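Local coordinates for protein nucleoporin NUP159 (PDB 1XIP) that serves in the nuclear pore complex, where its N-terminal beta-propeller functions in mRNA export by tethering the helicase Dbp5 to the pore, at residues L35-L40 against I235-D240; V129-N134 against F276-K281. One frame throughout, in Å; residues are numbered along the deposited sequence.

Contact 1: residues L35-L40 against I235-D240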
ATOM      1  N   LEU A  35      -8.616  14.032  -2.303  1.00 26.22           N
ATOM      2  CA  LEU A  35      -7.535  13.151  -2.751  1.00 25.26           C
ATOM      3  C   LEU A  35      -7.912  12.541  -4.089  1.00 24.80           C
ATOM      4  O   LEU A  35      -9.090  12.347  -4.338  1.00 24.85           O
ATOM      5  CB  LEU A  35      -7.376  12.006  -1.766  1.00 24.68           C
ATOM      6  CG  LEU A  35      -6.805  12.154  -0.363  1.00 25.20           C
ATOM      7  CD1 LEU A  35      -5.310  12.160  -0.417  1.00 24.15           C
ATOM      8  CD2 LEU A  35      -7.343  13.352   0.427  1.00 25.61           C
ATOM      9  N   PRO A  36      -6.938  12.208  -4.942  1.00 24.33           N
ATOM     10  CA  PRO A  36      -7.245  11.553  -6.219  1.00 24.13           C
ATOM     11  C   PRO A  36      -7.880  10.192  -5.968  1.00 24.27           C
ATOM     12  O   PRO A  36      -7.328   9.414  -5.188  1.00 25.33           O
ATOM     13  CB  PRO A  36      -5.872  11.390  -6.875  1.00 23.84           C
ATOM     14  CG  PRO A  36      -5.021  12.383  -6.210  1.00 23.59           C
ATOM     15  CD  PRO A  36      -5.489  12.435  -4.782  1.00 24.12           C
ATOM     16  N   PHE A  37      -9.028   9.921  -6.590  1.00 23.68           N
ATOM     17  CA  PHE A  37      -9.761   8.686  -6.364  1.00 22.79           C
ATOM     18  C   PHE A  37      -9.051   7.504  -7.010  1.00 22.32           C
ATOM     19  O   PHE A  37      -9.426   7.032  -8.079  1.00 22.41           O
ATOM     20  CB  PHE A  37     -11.211   8.805  -6.864  1.00 23.20           C
ATOM     21  CG  PHE A  37     -12.130   7.746  -6.311  1.00 23.42           C
ATOM     22  CD1 PHE A  37     -12.402   7.677  -4.944  1.00 24.12           C
ATOM     23  CD2 PHE A  37     -12.709   6.809  -7.148  1.00 23.66           C
ATOM     24  CE1 PHE A  37     -13.240   6.683  -4.431  1.00 23.75           C
ATOM     25  CE2 PHE A  37     -13.547   5.811  -6.637  1.00 24.08           C
ATOM     26  CZ  PHE A  37     -13.803   5.749  -5.278  1.00 23.72           C
ATOM     27  N   ALA A  38      -8.011   7.034  -6.330  1.00 21.69           N
ATOM     28  CA  ALA A  38      -7.171   5.929  -6.785  1.00 20.82           C
ATOM     29  C   ALA A  38      -6.443   5.443  -5.570  1.00 20.46           C
ATOM     30  O   ALA A  38      -6.438   6.107  -4.521  1.00 21.27           O
ATOM     31  CB  ALA A  38      -6.178   6.403  -7.819  1.00 20.95           C
ATOM     32  N   SER A  39      -5.832   4.289  -5.667  1.00 19.49           N
ATOM     33  CA  SER A  39      -5.017   3.864  -4.565  1.00 19.38           C
ATOM     34  C   SER A  39      -3.730   4.666  -4.680  1.00 19.07           C
ATOM     35  O   SER A  39      -3.219   4.875  -5.777  1.00 19.24           O
ATOM     36  CB  SER A  39      -4.779   2.384  -4.629  1.00 19.08           C
ATOM     37  OG  SER A  39      -4.092   2.061  -5.799  1.00 23.14           O
ATOM     38  N   LEU A  40      -3.251   5.194  -3.565  1.00 18.75           N
ATOM     39  CA  LEU A  40      -2.147   6.135  -3.626  1.00 18.00           C
ATOM     40  C   LEU A  40      -0.930   5.513  -3.008  1.00 17.69           C
ATOM     41  O   LEU A  40      -1.033   4.872  -1.967  1.00 17.60           O
ATOM     42  CB  LEU A  40      -2.487   7.433  -2.905  1.00 17.87           C
ATOM     43  CG  LEU A  40      -3.807   8.168  -3.116  1.00 17.40           C
ATOM     44  CD1 LEU A  40      -3.900   9.303  -2.085  1.00 17.87           C
ATOM     45  CD2 LEU A  40      -3.848   8.739  -4.471  1.00 17.17           C
ATOM     46  N   ILE A 235     -17.655   2.867  -2.689  1.00 52.85           N
ATOM     47  CA  ILE A 235     -17.681   4.312  -2.463  1.00 55.53           C
ATOM     48  C   ILE A 235     -17.602   5.176  -3.747  1.00 57.19           C
ATOM     49  O   ILE A 235     -16.931   4.812  -4.714  1.00 57.32           O
ATOM     50  CB  ILE A 235     -16.669   4.728  -1.339  1.00 55.59           C
ATOM     51  CG1 ILE A 235     -17.069   6.077  -0.717  1.00 56.04           C
ATOM     52  CG2 ILE A 235     -15.208   4.687  -1.827  1.00 56.10           C
ATOM     53  CD1 ILE A 235     -18.510   6.115  -0.181  1.00 56.59           C
ATOM     54  N   SER A 236     -18.327   6.294  -3.753  1.00 59.56           N
ATOM     55  CA  SER A 236     -18.420   7.164  -4.934  1.00 61.70           C
ATOM     56  C   SER A 236     -17.347   8.272  -4.977  1.00 63.09           C
ATOM     57  O   SER A 236     -16.979   8.850  -3.943  1.00 63.17           O
ATOM     58  CB  SER A 236     -19.818   7.782  -5.036  1.00 61.60           C
ATOM     59  OG  SER A 236     -20.033   8.720  -3.993  1.00 62.03           O
ATOM     60  N   GLU A 237     -16.883   8.567  -6.195  1.00 64.80           N
ATOM     61  CA  GLU A 237     -15.884   9.610  -6.478  1.00 66.44           C
ATOM     62  C   GLU A 237     -16.129  10.933  -5.719  1.00 67.03           C
ATOM     63  O   GLU A 237     -15.200  11.515  -5.146  1.00 67.04           O
ATOM     64  CB  GLU A 237     -15.814   9.880  -7.999  1.00 66.79           C
ATOM     65  CG  GLU A 237     -15.335   8.710  -8.864  1.00 68.82           C
ATOM     66  CD  GLU A 237     -16.410   7.645  -9.096  1.00 71.70           C
ATOM     67  OE1 GLU A 237     -17.503   7.985  -9.622  1.00 73.04           O
ATOM     68  OE2 GLU A 237     -16.164   6.462  -8.752  1.00 72.48           O
ATOM     69  N   THR A 238     -17.379  11.400  -5.734  1.00 67.75           N
ATOM     70  CA  THR A 238     -17.758  12.629  -5.045  1.00 68.39           C
ATOM     71  C   THR A 238     -18.929  12.374  -4.106  1.00 68.45           C
ATOM     72  O   THR A 238     -20.077  12.225  -4.549  1.00 68.63           O
ATOM     73  CB  THR A 238     -18.117  13.764  -6.064  1.00 68.54           C
ATOM     74  OG1 THR A 238     -16.959  14.132  -6.821  1.00 69.19           O
ATOM     75  CG2 THR A 238     -18.483  15.070  -5.336  1.00 68.88           C
ATOM     76  N   ASP A 239     -18.625  12.307  -2.811  1.00 68.47           N
ATOM     77  CA  ASP A 239     -19.653  12.319  -1.763  1.00 68.25           C
ATOM     78  C   ASP A 239     -19.117  12.965  -0.489  1.00 67.41           C
ATOM     79  O   ASP A 239     -18.058  12.584   0.005  1.00 67.37           O
ATOM     80  CB  ASP A 239     -20.187  10.908  -1.485  1.00 68.69           C
ATOM     81  CG  ASP A 239     -21.650  10.740  -1.905  1.00 70.01           C
ATOM     82  OD1 ASP A 239     -22.210  11.664  -2.553  1.00 71.25           O
ATOM     83  OD2 ASP A 239     -22.318   9.715  -1.635  1.00 71.55           O
ATOM     84  N   ASP A 240     -19.844  13.956   0.023  1.00 66.30           N
ATOM     85  CA  ASP A 240     -19.370  14.748   1.161  1.00 65.11           C
ATOM     86  C   ASP A 240     -19.175  13.892   2.422  1.00 63.64           C
ATOM     87  O   ASP A 240     -18.101  13.924   3.035  1.00 63.67           O
ATOM     88  CB  ASP A 240     -20.315  15.931   1.440  1.00 65.62           C
ATOM     89  CG  ASP A 240     -19.573  17.189   1.932  1.00 66.83           C
ATOM     90  OD1 ASP A 240     -20.218  18.266   1.990  1.00 68.16           O
ATOM     91  OD2 ASP A 240     -18.364  17.203   2.279  1.00 67.18           O
TER

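Contact 2: residues V129-N134 against F276-K281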
ATOM      1  N   VAL A 129      -6.150   5.294 -14.391  1.00 31.05           N
ATOM      2  CA  VAL A 129      -5.575   4.142 -13.719  1.00 30.31           C
ATOM      3  C   VAL A 129      -5.878   4.185 -12.225  1.00 29.91           C
ATOM      4  O   VAL A 129      -5.925   5.267 -11.642  1.00 30.14           O
ATOM      5  CB  VAL A 129      -4.066   4.083 -14.010  1.00 30.35           C
ATOM      6  CG1 VAL A 129      -3.340   3.188 -13.028  1.00 31.33           C
ATOM      7  CG2 VAL A 129      -3.836   3.619 -15.441  1.00 29.66           C
ATOM      8  N   PHE A 130      -6.110   3.015 -11.622  1.00 29.42           N
ATOM      9  CA  PHE A 130      -6.428   2.894 -10.190  1.00 29.57           C
ATOM     10  C   PHE A 130      -5.201   2.492  -9.347  1.00 28.88           C
ATOM     11  O   PHE A 130      -5.060   2.906  -8.190  1.00 28.00           O
ATOM     12  CB  PHE A 130      -7.506   1.815  -9.959  1.00 30.23           C
ATOM     13  CG  PHE A 130      -8.894   2.208 -10.380  1.00 33.25           C
ATOM     14  CD1 PHE A 130      -9.305   3.555 -10.390  1.00 36.28           C
ATOM     15  CD2 PHE A 130      -9.815   1.216 -10.756  1.00 35.82           C
ATOM     16  CE1 PHE A 130     -10.607   3.915 -10.787  1.00 36.92           C
ATOM     17  CE2 PHE A 130     -11.125   1.553 -11.147  1.00 37.44           C
ATOM     18  CZ  PHE A 130     -11.523   2.912 -11.168  1.00 38.51           C
ATOM     19  N   GLN A 131      -4.357   1.633  -9.920  1.00 28.32           N
ATOM     20  CA  GLN A 131      -3.258   1.027  -9.181  1.00 28.07           C
ATOM     21  C   GLN A 131      -2.083   0.667 -10.057  1.00 27.81           C
ATOM     22  O   GLN A 131      -2.262   0.174 -11.169  1.00 28.14           O
ATOM     23  CB  GLN A 131      -3.723  -0.224  -8.432  1.00 28.05           C
ATOM     24  CG  GLN A 131      -2.818  -0.564  -7.229  1.00 27.27           C
ATOM     25  CD  GLN A 131      -3.161  -1.877  -6.594  1.00 26.31           C
ATOM     26  OE1 GLN A 131      -4.256  -2.040  -6.083  1.00 29.50           O
ATOM     27  NE2 GLN A 131      -2.237  -2.825  -6.635  1.00 24.03           N
ATOM     28  N   LEU A 132      -0.886   0.908  -9.534  1.00 27.41           N
ATOM     29  CA  LEU A 132       0.351   0.562 -10.204  1.00 27.43           C
ATOM     30  C   LEU A 132       1.233  -0.138  -9.221  1.00 28.08           C
ATOM     31  O   LEU A 132       1.278   0.244  -8.041  1.00 28.58           O
ATOM     32  CB  LEU A 132       1.078   1.817 -10.656  1.00 27.28           C
ATOM     33  CG  LEU A 132       0.553   2.567 -11.861  1.00 26.57           C
ATOM     34  CD1 LEU A 132       0.080   3.931 -11.444  1.00 25.90           C
ATOM     35  CD2 LEU A 132       1.664   2.684 -12.858  1.00 27.98           C
ATOM     36  N   LYS A 133       1.935  -1.160  -9.692  1.00 28.43           N
ATOM     37  CA  LYS A 133       2.988  -1.793  -8.926  1.00 29.08           C
ATOM     38  C   LYS A 133       4.187  -2.014  -9.816  1.00 29.23           C
ATOM     39  O   LYS A 133       4.068  -2.483 -10.965  1.00 28.11           O
ATOM     40  CB  LYS A 133       2.532  -3.133  -8.368  1.00 29.66           C
ATOM     41  CG  LYS A 133       2.350  -3.189  -6.852  1.00 33.38           C
ATOM     42  CD  LYS A 133       3.680  -3.145  -6.057  1.00 38.89           C
ATOM     43  CE  LYS A 133       3.464  -2.560  -4.618  1.00 41.49           C
ATOM     44  NZ  LYS A 133       4.659  -1.817  -4.020  1.00 41.73           N
ATOM     45  N   ASN A 134       5.351  -1.675  -9.283  1.00 29.72           N
ATOM     46  CA  ASN A 134       6.588  -1.971  -9.960  1.00 30.70           C
ATOM     47  C   ASN A 134       7.195  -3.258  -9.426  1.00 30.64           C
ATOM     48  O   ASN A 134       7.275  -3.445  -8.212  1.00 30.57           O
ATOM     49  CB  ASN A 134       7.558  -0.819  -9.798  1.00 30.91           C
ATOM     50  CG  ASN A 134       8.939  -1.167 -10.277  1.00 33.10           C
ATOM     51  OD1 ASN A 134       9.914  -0.964  -9.563  1.00 36.30           O
ATOM     52  ND2 ASN A 134       9.032  -1.713 -11.494  1.00 33.50           N
ATOM     53  N   PHE A 276     -10.224   5.817  -2.082  1.00 22.59           N
ATOM     54  CA  PHE A 276     -10.243   4.566  -2.798  1.00 23.00           C
ATOM     55  C   PHE A 276      -9.588   3.506  -1.912  1.00 23.78           C
ATOM     56  O   PHE A 276      -8.522   3.744  -1.354  1.00 24.23           O
ATOM     57  CB  PHE A 276      -9.481   4.714  -4.109  1.00 22.75           C
ATOM     58  CG  PHE A 276      -9.577   3.524  -5.007  1.00 22.25           C
ATOM     59  CD1 PHE A 276     -10.649   3.381  -5.878  1.00 23.30           C
ATOM     60  CD2 PHE A 276      -8.602   2.536  -4.978  1.00 21.41           C
ATOM     61  CE1 PHE A 276     -10.744   2.261  -6.719  1.00 24.28           C
ATOM     62  CE2 PHE A 276      -8.683   1.416  -5.799  1.00 23.27           C
ATOM     63  CZ  PHE A 276      -9.752   1.275  -6.680  1.00 23.30           C
ATOM     64  N   PRO A 277     -10.247   2.360  -1.753  1.00 24.37           N
ATOM     65  CA  PRO A 277      -9.729   1.228  -0.964  1.00 24.44           C
ATOM     66  C   PRO A 277      -8.391   0.691  -1.408  1.00 24.15           C
ATOM     67  O   PRO A 277      -8.259   0.257  -2.546  1.00 25.40           O
ATOM     68  CB  PRO A 277     -10.785   0.159  -1.181  1.00 24.24           C
ATOM     69  CG  PRO A 277     -12.025   0.958  -1.301  1.00 25.91           C
ATOM     70  CD  PRO A 277     -11.609   2.097  -2.246  1.00 24.90           C
ATOM     71  N   TYR A 278      -7.412   0.707  -0.509  1.00 23.39           N
ATOM     72  CA  TYR A 278      -6.096   0.158  -0.793  1.00 22.46           C
ATOM     73  C   TYR A 278      -5.395  -0.231   0.502  1.00 22.40           C
ATOM     74  O   TYR A 278      -5.471   0.479   1.504  1.00 22.10           O
ATOM     75  CB  TYR A 278      -5.243   1.134  -1.626  1.00 22.10           C
ATOM     76  CG  TYR A 278      -3.837   0.629  -1.863  1.00 21.41           C
ATOM     77  CD1 TYR A 278      -3.591  -0.424  -2.746  1.00 21.34           C
ATOM     78  CD2 TYR A 278      -2.753   1.194  -1.182  1.00 20.90           C
ATOM     79  CE1 TYR A 278      -2.307  -0.912  -2.934  1.00 23.64           C
ATOM     80  CE2 TYR A 278      -1.471   0.719  -1.351  1.00 21.70           C
ATOM     81  CZ  TYR A 278      -1.246  -0.339  -2.223  1.00 25.07           C
ATOM     82  OH  TYR A 278       0.037  -0.817  -2.396  1.00 27.57           O
HETATM   83  N   MSE A 279      -4.738  -1.378   0.474  1.00 22.73           N
HETATM   84  CA  MSE A 279      -4.048  -1.908   1.636  1.00 23.39           C
HETATM   85  C   MSE A 279      -2.549  -1.699   1.477  1.00 22.85           C
HETATM   86  O   MSE A 279      -1.961  -2.230   0.542  1.00 22.70           O
HETATM   87  CB  MSE A 279      -4.361  -3.408   1.782  1.00 23.88           C
HETATM   88  CG  MSE A 279      -3.779  -4.067   3.026  1.00 26.46           C
HETATM   89 SE   MSE A 279      -4.644  -3.467   4.701  1.00 35.75          SE
HETATM   90  CE  MSE A 279      -6.489  -3.965   4.308  1.00 29.19           C
ATOM     91  N   TYR A 280      -1.950  -0.930   2.391  1.00 22.38           N
ATOM     92  CA  TYR A 280      -0.501  -0.695   2.420  1.00 22.51           C
ATOM     93  C   TYR A 280       0.224  -1.850   3.102  1.00 23.84           C
ATOM     94  O   TYR A 280      -0.203  -2.302   4.157  1.00 24.28           O
ATOM     95  CB  TYR A 280      -0.185   0.642   3.108  1.00 21.45           C
ATOM     96  CG  TYR A 280      -0.755   1.818   2.355  1.00 19.13           C
ATOM     97  CD1 TYR A 280      -0.024   2.443   1.347  1.00 16.03           C
ATOM     98  CD2 TYR A 280      -2.047   2.268   2.604  1.00 16.72           C
ATOM     99  CE1 TYR A 280      -0.547   3.493   0.639  1.00 14.80           C
ATOM    100  CE2 TYR A 280      -2.585   3.305   1.891  1.00 15.64           C
ATOM    101  CZ  TYR A 280      -1.834   3.917   0.905  1.00 16.52           C
ATOM    102  OH  TYR A 280      -2.365   4.978   0.193  1.00 17.29           O
ATOM    103  N   LYS A 281       1.289  -2.346   2.474  1.00 25.27           N
ATOM    104  CA  LYS A 281       2.053  -3.465   3.008  1.00 27.28           C
ATOM    105  C   LYS A 281       3.569  -3.245   2.938  1.00 29.18           C
ATOM    106  O   LYS A 281       4.126  -2.887   1.907  1.00 28.96           O
ATOM    107  CB  LYS A 281       1.675  -4.785   2.330  1.00 27.33           C
ATOM    108  CG  LYS A 281       2.346  -6.017   2.959  1.00 26.79           C
ATOM    109  CD  LYS A 281       2.404  -7.211   2.004  1.00 28.81           C
ATOM    110  CE  LYS A 281       3.165  -6.901   0.703  1.00 30.84           C
ATOM    111  NZ  LYS A 281       2.850  -7.853  -0.425  1.00 31.79           N
TER

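Contact 1: residues L35-L40 against I235-D240
With CG anti to the backbone N (chi1 -163°), F37 carries its phenyl ring out against the backbone of I235-E237, while E237, its chain bent at chi2, brings its carboxylate beside the rim of the same ring, on the side of E237 CA. F37 is the centre of an inverse gamma turn, closed by a weak bond of 2.7 Å from A38 N to P36 O, and at this kink its CB points at the other loop. Backbone as well as side chain receives the ring. E237 CA sits 4.1 Å from the ring centroid and only 8° off the ring normal, a CH-pi contact over the face. E237 CG lies past the rim, 3.7 Å from F37 CD2, and the carboxylate, its plane steeply inclined at 73° to the ring, brings OE2 to 3.4 Å from F37 CE2. At the far end of the ring, I235 O approaches F37 CZ obliquely at 3.3 Å. The gamma-2 methyl of I235 lies at the ring edge, in plane, with CG2 3.8 Å from F37 CE1, whereas the longer branch of I235 leads away. Were F37 an alanine, E237 CA and the I235 methyl would lose their aromatic partner, and the E237 side chain would probably be freer to turn. The contact is thus one ring laid against a loop on one face and along part of its rim, with 175 Å² buried in all near the surface. It joins the connection from strand 18-26 to strand 43-46, which leads from one sheet to the next, with the long loop between the paired strands 226-232 and 246-254, as loops of separate blades meet at one end of a beta-propeller.

Contact 2: residues V129-N134 against F276-K281
F130 and F276 pair their rings, and Q131 meets Y278, where two blades of the beta-propeller approach one another near the middle of the domain. Strand 129-134 is the first strand of a four-stranded antiparallel sheet, and strand 279-284 begins another. The chain turns a corner at F130, which with Q131 faces L142 in a classic beta bulge, and the CB of both residues points toward F276-K281. F130 can be followed outward. Its CB lies 4.0 Å from F276 CZ. CG, placed beside the backbone N by chi1 of -73°, comes to 3.9 Å from the same CZ. At the next step the ring divides between two partner atoms, CD1 at 4.1 Å from F276 CE1 and CD2 equally far from F276 CZ, and F276 CE1 stands over the centre of the F130 ring, 4.0 Å above its plane. F276 therefore lays the CE1-CZ end of its ring over one face of F130. The result is an offset stack with centroids 5.0 Å apart and planes inclined at 30°, an apolar contact in which the two side chains run at about a right angle. P277 CD packs on a face of the F276 ring from within its own segment. The second pair is of a different kind: the extended Q131 side chain crosses Y278 at about a right angle, and its amide plane is turned 67° from the ring. Q131 CD lies 3.9 Å from Y278 CE1, while NE2 donates to F168 O, outside these two segments. K133 CE comes only loosely up to the Y278 hydroxyl. Q131 OE1 lies at the edge of the Y278 ring, near its plane, 3.8 Å from CD1.

In the fold
Contacts 1 and 2 lie about 13 Å apart between centres and share partners, their segments alternating along the chain. Residues 35-40 are the bridge: the L35-L40 loop that meets I235-D240 also runs between both segments of contact 2. S39 OG is probably hydrogen-bonded to F130 O at 2.7 Å, and L40 O probably accepts from Y280 OH at 2.5 Å, which ties the loop to either segment. S39 CB packs 3.3 Å from Y278 CB. Aromatic packing is continuous as well, since F276, stacked on F130, meets F37 edge to face. Both contacts belong to the propeller domain, the part of Nup159 that interacts with Dbp5.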